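PDB 5JCD: chitin elicitor-binding protein, which binds chitin oligosaccharides from fungal cell walls at the rice cell surface and helps relay the signal that starts defense responses. Local coordinates for residues A16-Y27 / S55-I66. Residues are numbered along the deposited sequence; the frame is centred on the assembly and turned at random.
Sequences AILYTSPNATTY and SAPVAANSTVKI. With NAG (2-acetamido-2-deoxy-beta-D-glucopyranose), chain E.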
ATOM      1  N   ALA A  16      -0.071  -5.045  -3.773  1.00 32.23           N
ATOM      2  CA  ALA A  16      -0.688  -5.044  -2.445  1.00 34.38           C
ATOM      3  C   ALA A  16      -0.036  -4.063  -1.471  1.00 30.28           C
ATOM      4  O   ALA A  16       1.117  -3.681  -1.655  1.00 34.36           O
ATOM      5  CB  ALA A  16      -0.656  -6.473  -1.834  1.00 19.47           C
ATOM      6  N   ILE A  17      -0.773  -3.679  -0.431  1.00 27.54           N
ATOM      7  CA  ILE A  17      -0.161  -3.101   0.765  1.00 25.99           C
ATOM      8  C   ILE A  17      -0.380  -4.061   1.915  1.00 24.74           C
ATOM      9  O   ILE A  17      -1.407  -4.727   1.986  1.00 35.88           O
ATOM     10  CB  ILE A  17      -0.762  -1.707   1.165  1.00 27.97           C
ATOM     11  CG1 ILE A  17      -2.281  -1.825   1.418  1.00 31.76           C
ATOM     12  CG2 ILE A  17      -0.437  -0.643   0.115  1.00 27.22           C
ATOM     13  CD1 ILE A  17      -2.998  -0.507   1.915  1.00 21.55           C
ATOM     14  N   LEU A  18       0.574  -4.128   2.834  1.00 24.35           N
ATOM     15  CA  LEU A  18       0.314  -4.839   4.078  1.00 31.13           C
ATOM     16  C   LEU A  18      -0.302  -3.797   5.017  1.00 35.21           C
ATOM     17  O   LEU A  18       0.386  -2.907   5.531  1.00 34.59           O
ATOM     18  CB  LEU A  18       1.593  -5.446   4.656  1.00 25.21           C
ATOM     19  CG  LEU A  18       1.384  -6.252   5.934  1.00 36.89           C
ATOM     20  CD1 LEU A  18       0.522  -7.506   5.658  1.00 28.62           C
ATOM     21  CD2 LEU A  18       2.698  -6.620   6.625  1.00 31.50           C
ATOM     22  N   TYR A  19      -1.612  -3.871   5.203  1.00 36.84           N
ATOM     23  CA  TYR A  19      -2.330  -2.814   5.921  1.00 28.81           C
ATOM     24  C   TYR A  19      -2.383  -3.074   7.409  1.00 30.78           C
ATOM     25  O   TYR A  19      -2.746  -4.166   7.838  1.00 33.59           O
ATOM     26  CB  TYR A  19      -3.755  -2.674   5.366  1.00 24.53           C
ATOM     27  CG  TYR A  19      -4.568  -1.553   5.972  1.00 35.81           C
ATOM     28  CD1 TYR A  19      -4.172  -0.227   5.819  1.00 35.42           C
ATOM     29  CD2 TYR A  19      -5.763  -1.809   6.643  1.00 29.91           C
ATOM     30  CE1 TYR A  19      -4.915   0.813   6.333  1.00 34.60           C
ATOM     31  CE2 TYR A  19      -6.517  -0.767   7.167  1.00 27.04           C
ATOM     32  CZ  TYR A  19      -6.079   0.541   7.006  1.00 36.39           C
ATOM     33  OH  TYR A  19      -6.787   1.593   7.514  1.00 42.88           O
ATOM     34  N   THR A  20      -2.022  -2.056   8.197  1.00 32.61           N
ATOM     35  CA  THR A  20      -2.154  -2.130   9.647  1.00 26.14           C
ATOM     36  C   THR A  20      -3.451  -1.457  10.001  1.00 31.76           C
ATOM     37  O   THR A  20      -3.612  -0.252   9.779  1.00 35.01           O
ATOM     38  CB  THR A  20      -1.002  -1.427  10.390  1.00 33.78           C
ATOM     39  OG1 THR A  20       0.245  -2.057  10.060  1.00 30.97           O
ATOM     40  CG2 THR A  20      -1.229  -1.500  11.907  1.00 25.49           C
ATOM     41  N   SER A  21      -4.395  -2.236  10.512  1.00 20.37           N
ATOM     42  CA  SER A  21      -5.735  -1.703  10.792  1.00 23.96           C
ATOM     43  C   SER A  21      -5.739  -0.814  12.049  1.00 33.16           C
ATOM     44  O   SER A  21      -5.465  -1.297  13.144  1.00 32.71           O
ATOM     45  CB  SER A  21      -6.724  -2.856  10.955  1.00 28.14           C
ATOM     46  OG  SER A  21      -8.037  -2.383  11.170  1.00 31.14           O
ATOM     47  N   PRO A  22      -6.066   0.483  11.894  1.00 32.35           N
ATOM     48  CA  PRO A  22      -6.045   1.380  13.051  1.00 29.68           C
ATOM     49  C   PRO A  22      -7.021   0.909  14.130  1.00 40.50           C
ATOM     50  O   PRO A  22      -6.725   1.041  15.319  1.00 51.09           O
ATOM     51  CB  PRO A  22      -6.485   2.725  12.467  1.00 30.37           C
ATOM     52  CG  PRO A  22      -6.182   2.629  10.975  1.00 27.59           C
ATOM     53  CD  PRO A  22      -6.464   1.179  10.655  1.00 30.92           C
ATOM     54  N   ASN A  23      -8.134   0.308  13.726  1.00 35.90           N
ATOM     55  CA  ASN A  23      -9.125  -0.155  14.693  1.00 41.27           C
ATOM     56  C   ASN A  23      -9.535  -1.582  14.445  1.00 42.04           C
ATOM     57  O   ASN A  23      -9.129  -2.182  13.454  1.00 48.06           O
ATOM     58  CB  ASN A  23     -10.374   0.715  14.645  1.00 43.71           C
ATOM     59  CG  ASN A  23     -10.082   2.146  14.987  1.00 60.17           C
ATOM     60  OD1 ASN A  23      -9.148   2.425  15.742  1.00 60.81           O
ATOM     61  ND2 ASN A  23     -10.875   3.071  14.438  1.00 69.89           N
ATOM     62  N   ALA A  24     -10.345  -2.113  15.358  1.00 39.70           N
ATOM     63  CA  ALA A  24     -10.980  -3.406  15.176  1.00 33.77           C
ATOM     64  C   ALA A  24     -11.977  -3.215  14.067  1.00 41.12           C
ATOM     65  O   ALA A  24     -12.701  -2.217  14.035  1.00 45.73           O
ATOM     66  CB  ALA A  24     -11.694  -3.858  16.472  1.00 25.36           C
ATOM     67  N   THR A  25     -11.989  -4.143  13.130  1.00 33.10           N
ATOM     68  CA  THR A  25     -12.898  -4.029  12.001  1.00 34.61           C
ATOM     69  C   THR A  25     -13.129  -5.436  11.464  1.00 37.29           C
ATOM     70  O   THR A  25     -12.839  -6.432  12.140  1.00 40.26           O
ATOM     71  CB  THR A  25     -12.340  -3.082  10.896  1.00 42.21           C
ATOM     72  OG1 THR A  25     -13.243  -3.032   9.787  1.00 47.25           O
ATOM     73  CG2 THR A  25     -11.006  -3.550  10.397  1.00 49.01           C
ATOM     74  N   THR A  26     -13.632  -5.533  10.247  1.00 31.39           N
ATOM     75  CA  THR A  26     -13.852  -6.841   9.653  1.00 28.23           C
ATOM     76  C   THR A  26     -13.376  -6.830   8.211  1.00 29.16           C
ATOM     77  O   THR A  26     -13.218  -5.760   7.617  1.00 38.85           O
ATOM     78  CB  THR A  26     -15.358  -7.168   9.654  1.00 38.60           C
ATOM     79  OG1 THR A  26     -16.032  -6.248   8.781  1.00 41.80           O
ATOM     80  CG2 THR A  26     -15.950  -7.039  11.065  1.00 28.47           C
ATOM     81  N   TYR A  27     -13.213  -8.014   7.626  1.00 42.15           N
ATOM     82  CA  TYR A  27     -12.846  -8.106   6.212  1.00 40.95           C
ATOM     83  C   TYR A  27     -13.853  -7.381   5.329  1.00 42.78           C
ATOM     84  O   TYR A  27     -13.452  -6.682   4.399  1.00 45.66           O
ATOM     85  CB  TYR A  27     -12.607  -9.569   5.777  1.00 43.36           C
ATOM     86  CG  TYR A  27     -11.210 -10.086   6.158  1.00 43.97           C
ATOM     87  CD1 TYR A  27     -10.928 -10.555   7.431  1.00 35.61           C
ATOM     88  CD2 TYR A  27     -10.173 -10.072   5.231  1.00 43.30           C
ATOM     89  CE1 TYR A  27      -9.643 -11.003   7.770  1.00 28.73           C
ATOM     90  CE2 TYR A  27      -8.904 -10.507   5.556  1.00 35.58           C
ATOM     91  CZ  TYR A  27      -8.643 -10.962   6.832  1.00 37.43           C
ATOM     92  OH  TYR A  27      -7.378 -11.410   7.149  1.00 42.35           O
ATOM     93  N   SER A  55     -17.714 -10.918   8.079  1.00 47.54           N
ATOM     94  CA  SER A  55     -17.638 -10.335   9.417  1.00 48.20           C
ATOM     95  C   SER A  55     -16.399 -10.838  10.135  1.00 42.49           C
ATOM     96  O   SER A  55     -16.183 -10.531  11.309  1.00 38.41           O
ATOM     97  CB  SER A  55     -18.886 -10.665  10.247  1.00 42.93           C
ATOM     98  OG  SER A  55     -18.989 -12.053  10.523  1.00 50.26           O
ATOM     99  N   ALA A  56     -15.588 -11.620   9.429  1.00 41.33           N
ATOM    100  CA  ALA A  56     -14.357 -12.143  10.023  1.00 45.95           C
ATOM    101  C   ALA A  56     -13.515 -10.983  10.580  1.00 44.57           C
ATOM    102  O   ALA A  56     -13.231 -10.009   9.877  1.00 44.25           O
ATOM    103  CB  ALA A  56     -13.581 -12.917   8.999  1.00 33.39           C
ATOM    104  N   PRO A  57     -13.105 -11.105  11.844  1.00 35.56           N
ATOM    105  CA  PRO A  57     -12.576  -9.945  12.569  1.00 48.05           C
ATOM    106  C   PRO A  57     -11.118  -9.630  12.231  1.00 49.70           C
ATOM    107  O   PRO A  57     -10.302 -10.521  12.024  1.00 43.64           O
ATOM    108  CB  PRO A  57     -12.711 -10.370  14.033  1.00 38.19           C
ATOM    109  CG  PRO A  57     -12.473 -11.853  13.979  1.00 41.35           C
ATOM    110  CD  PRO A  57     -13.116 -12.316  12.677  1.00 36.82           C
ATOM    111  N   VAL A  58     -10.814  -8.344  12.159  1.00 50.97           N
ATOM    112  CA  VAL A  58      -9.436  -7.894  12.124  1.00 42.34           C
ATOM    113  C   VAL A  58      -9.233  -7.046  13.358  1.00 37.63           C
ATOM    114  O   VAL A  58      -9.896  -6.021  13.541  1.00 39.79           O
ATOM    115  CB  VAL A  58      -9.134  -7.059  10.871  1.00 43.60           C
ATOM    116  CG1 VAL A  58      -7.679  -6.628  10.873  1.00 40.46           C
ATOM    117  CG2 VAL A  58      -9.485  -7.836   9.613  1.00 46.81           C
ATOM    118  N   ALA A  59      -8.311  -7.468  14.207  1.00 36.88           N
ATOM    119  CA  ALA A  59      -8.068  -6.774  15.460  1.00 35.57           C
ATOM    120  C   ALA A  59      -7.369  -5.456  15.190  1.00 42.32           C
ATOM    121  O   ALA A  59      -6.689  -5.291  14.172  1.00 42.02           O
ATOM    122  CB  ALA A  59      -7.238  -7.626  16.389  1.00 27.94           C
ATOM    123  N   ALA A  60      -7.553  -4.519  16.106  1.00 40.12           N
ATOM    124  CA  ALA A  60      -6.795  -3.285  16.100  1.00 41.33           C
ATOM    125  C   ALA A  60      -5.298  -3.587  16.074  1.00 33.81           C
ATOM    126  O   ALA A  60      -4.842  -4.489  16.773  1.00 24.10           O
ATOM    127  CB  ALA A  60      -7.137  -2.481  17.334  1.00 36.39           C
ATOM    128  N   ASN A  61      -4.572  -2.829  15.248  1.00 27.83           N
ATOM    129  CA  ASN A  61      -3.120  -2.875  15.092  1.00 31.09           C
ATOM    130  C   ASN A  61      -2.586  -4.082  14.324  1.00 42.65           C
ATOM    131  O   ASN A  61      -1.397  -4.127  14.017  1.00 43.54           O
ATOM    132  CB  ASN A  61      -2.412  -2.808  16.452  1.00 31.86           C
ATOM    133  CG  ASN A  61      -2.878  -1.654  17.288  1.00 32.17           C
ATOM    134  OD1 ASN A  61      -2.541  -0.496  17.008  1.00 38.51           O
ATOM    135  ND2 ASN A  61      -3.696  -1.959  18.315  1.00 31.67           N
ATOM    136  N   SER A  62      -3.462  -5.030  13.982  1.00 41.74           N
ATOM    137  CA  SER A  62      -3.049  -6.234  13.256  1.00 36.67           C
ATOM    138  C   SER A  62      -2.997  -5.937  11.775  1.00 31.73           C
ATOM    139  O   SER A  62      -3.576  -4.950  11.320  1.00 34.66           O
ATOM    140  CB  SER A  62      -4.009  -7.390  13.509  1.00 37.18           C
ATOM    141  OG  SER A  62      -5.166  -7.268  12.708  1.00 45.37           O
ATOM    142  N   THR A  63      -2.291  -6.773  11.020  1.00 36.06           N
ATOM    143  CA  THR A  63      -2.071  -6.486   9.601  1.00 38.21           C
ATOM    144  C   THR A  63      -2.945  -7.324   8.678  1.00 35.66           C
ATOM    145  O   THR A  63      -3.316  -8.436   9.007  1.00 30.55           O
ATOM    146  CB  THR A  63      -0.603  -6.711   9.201  1.00 32.34           C
ATOM    147  OG1 THR A  63      -0.266  -8.085   9.402  1.00 39.25           O
ATOM    148  CG2 THR A  63       0.325  -5.823  10.042  1.00 25.20           C
ATOM    149  N   VAL A  64      -3.277  -6.754   7.527  1.00 32.87           N
ATOM    150  CA  VAL A  64      -4.041  -7.436   6.509  1.00 30.24           C
ATOM    151  C   VAL A  64      -3.454  -7.096   5.171  1.00 28.66           C
ATOM    152  O   VAL A  64      -3.248  -5.931   4.848  1.00 30.31           O
ATOM    153  CB  VAL A  64      -5.519  -6.968   6.468  1.00 41.02           C
ATOM    154  CG1 VAL A  64      -6.310  -7.751   5.395  1.00 37.27           C
ATOM    155  CG2 VAL A  64      -6.166  -7.118   7.816  1.00 34.87           C
ATOM    156  N   LYS A  65      -3.233  -8.121   4.365  1.00 24.65           N
ATOM    157  CA  LYS A  65      -2.752  -7.926   3.024  1.00 26.91           C
ATOM    158  C   LYS A  65      -3.896  -7.459   2.144  1.00 28.94           C
ATOM    159  O   LYS A  65      -4.884  -8.153   1.993  1.00 36.73           O
ATOM    160  CB  LYS A  65      -2.214  -9.240   2.511  1.00 31.99           C
ATOM    161  CG  LYS A  65      -1.182  -9.124   1.400  1.00 43.50           C
ATOM    162  CD  LYS A  65      -0.549 -10.503   1.182  1.00 42.63           C
ATOM    163  CE  LYS A  65       0.653 -10.480   0.268  1.00 46.92           C
ATOM    164  NZ  LYS A  65       0.324 -10.028  -1.095  1.00 45.09           N
ATOM    165  N   ILE A  66      -3.748  -6.306   1.524  1.00 29.69           N
ATOM    166  CA  ILE A  66      -4.811  -5.794   0.677  1.00 27.12           C
ATOM    167  C   ILE A  66      -4.317  -5.646  -0.757  1.00 29.43           C
ATOM    168  O   ILE A  66      -3.449  -4.839  -1.020  1.00 38.47           O
ATOM    169  CB  ILE A  66      -5.392  -4.469   1.227  1.00 37.01           C
ATOM    170  CG1 ILE A  66      -5.903  -4.705   2.659  1.00 34.20           C
ATOM    171  CG2 ILE A  66      -6.487  -3.928   0.296  1.00 34.62           C
ATOM    172  CD1 ILE A  66      -6.554  -3.536   3.295  1.00 41.08           C
TER
HETATM  173  C1  NAG E 302      -3.987  -0.861  19.205  1.00 37.23           C
HETATM  174  C2  NAG E 302      -2.827  -0.293  20.026  1.00 41.99           C
HETATM  175  C3  NAG E 302      -3.241   0.844  20.948  1.00 41.65           C
HETATM  176  C4  NAG E 302      -4.107   1.879  20.227  1.00 45.12           C
HETATM  177  C5  NAG E 302      -5.214   1.192  19.441  1.00 45.36           C
HETATM  178  C6  NAG E 302      -5.911   2.220  18.565  1.00 45.41           C
HETATM  179  C7  NAG E 302      -1.105  -1.962  20.344  1.00 35.55           C
HETATM  180  C8  NAG E 302      -0.686  -3.168  21.121  1.00 31.84           C
HETATM  181  N2  NAG E 302      -2.202  -1.364  20.780  1.00 42.82           N
HETATM  182  O3  NAG E 302      -2.047   1.477  21.335  1.00 44.33           O
HETATM  183  O4  NAG E 302      -4.666   2.823  21.135  1.00 54.41           O
HETATM  184  O5  NAG E 302      -4.716   0.170  18.590  1.00 48.09           O
HETATM  185  O6  NAG E 302      -7.050   1.646  17.972  1.00 50.14           O
HETATM  186  O7  NAG E 302      -0.464  -1.569  19.369  1.00 33.75           O
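The ring of Tyr27 crosses the Val58 side chain at about a right angle, Tyr27 CE1 lying 3.7 Å from Val58 CG2, while on its other flank Tyr27 CE2 reaches Val64 CG1 at 3.8 Å. With CG anti to its own carbonyl carbon (chi1 -81°), the ring drops from the start of helix 27-34 into the fold, and Ala56 O sits in plane at its edge, 3.4 Å from Tyr27 CD1. Ala56 O also accepts Tyr27 N at 3.0 Å, and Leu39, Leu42 and Leu43 of helix 39-45 pack against the ring. Shortening Tyr27 to an alanine is likely to leave a gap between Val58, Val64 and that helix. Farther along, Tyr19 and Ile66 run side by side, Ile66 CD1 against Tyr19 CB at 3.6 Å; Tyr19 OH hydrogen-bonds Val100 O. Backbone pairs Ile17–Ile66 and Tyr19–Val64 zip one antiparallel ladder, Thr25–Val58 the other. Between them, Ser21 OG hydrogen-bonds Asn23 O, in its carbonyl plane. At the turn end, the N-acetylglucosamine on Asn61 ND2 donates from O6 to Pro22 O (2.7 Å), beside chitin-binding Asn23. Strand-helix-helix-strand order is consistent with a LysM-type fold, its backbone ladders joining the segments and Tyr27, Val58 and Val64 packed between them.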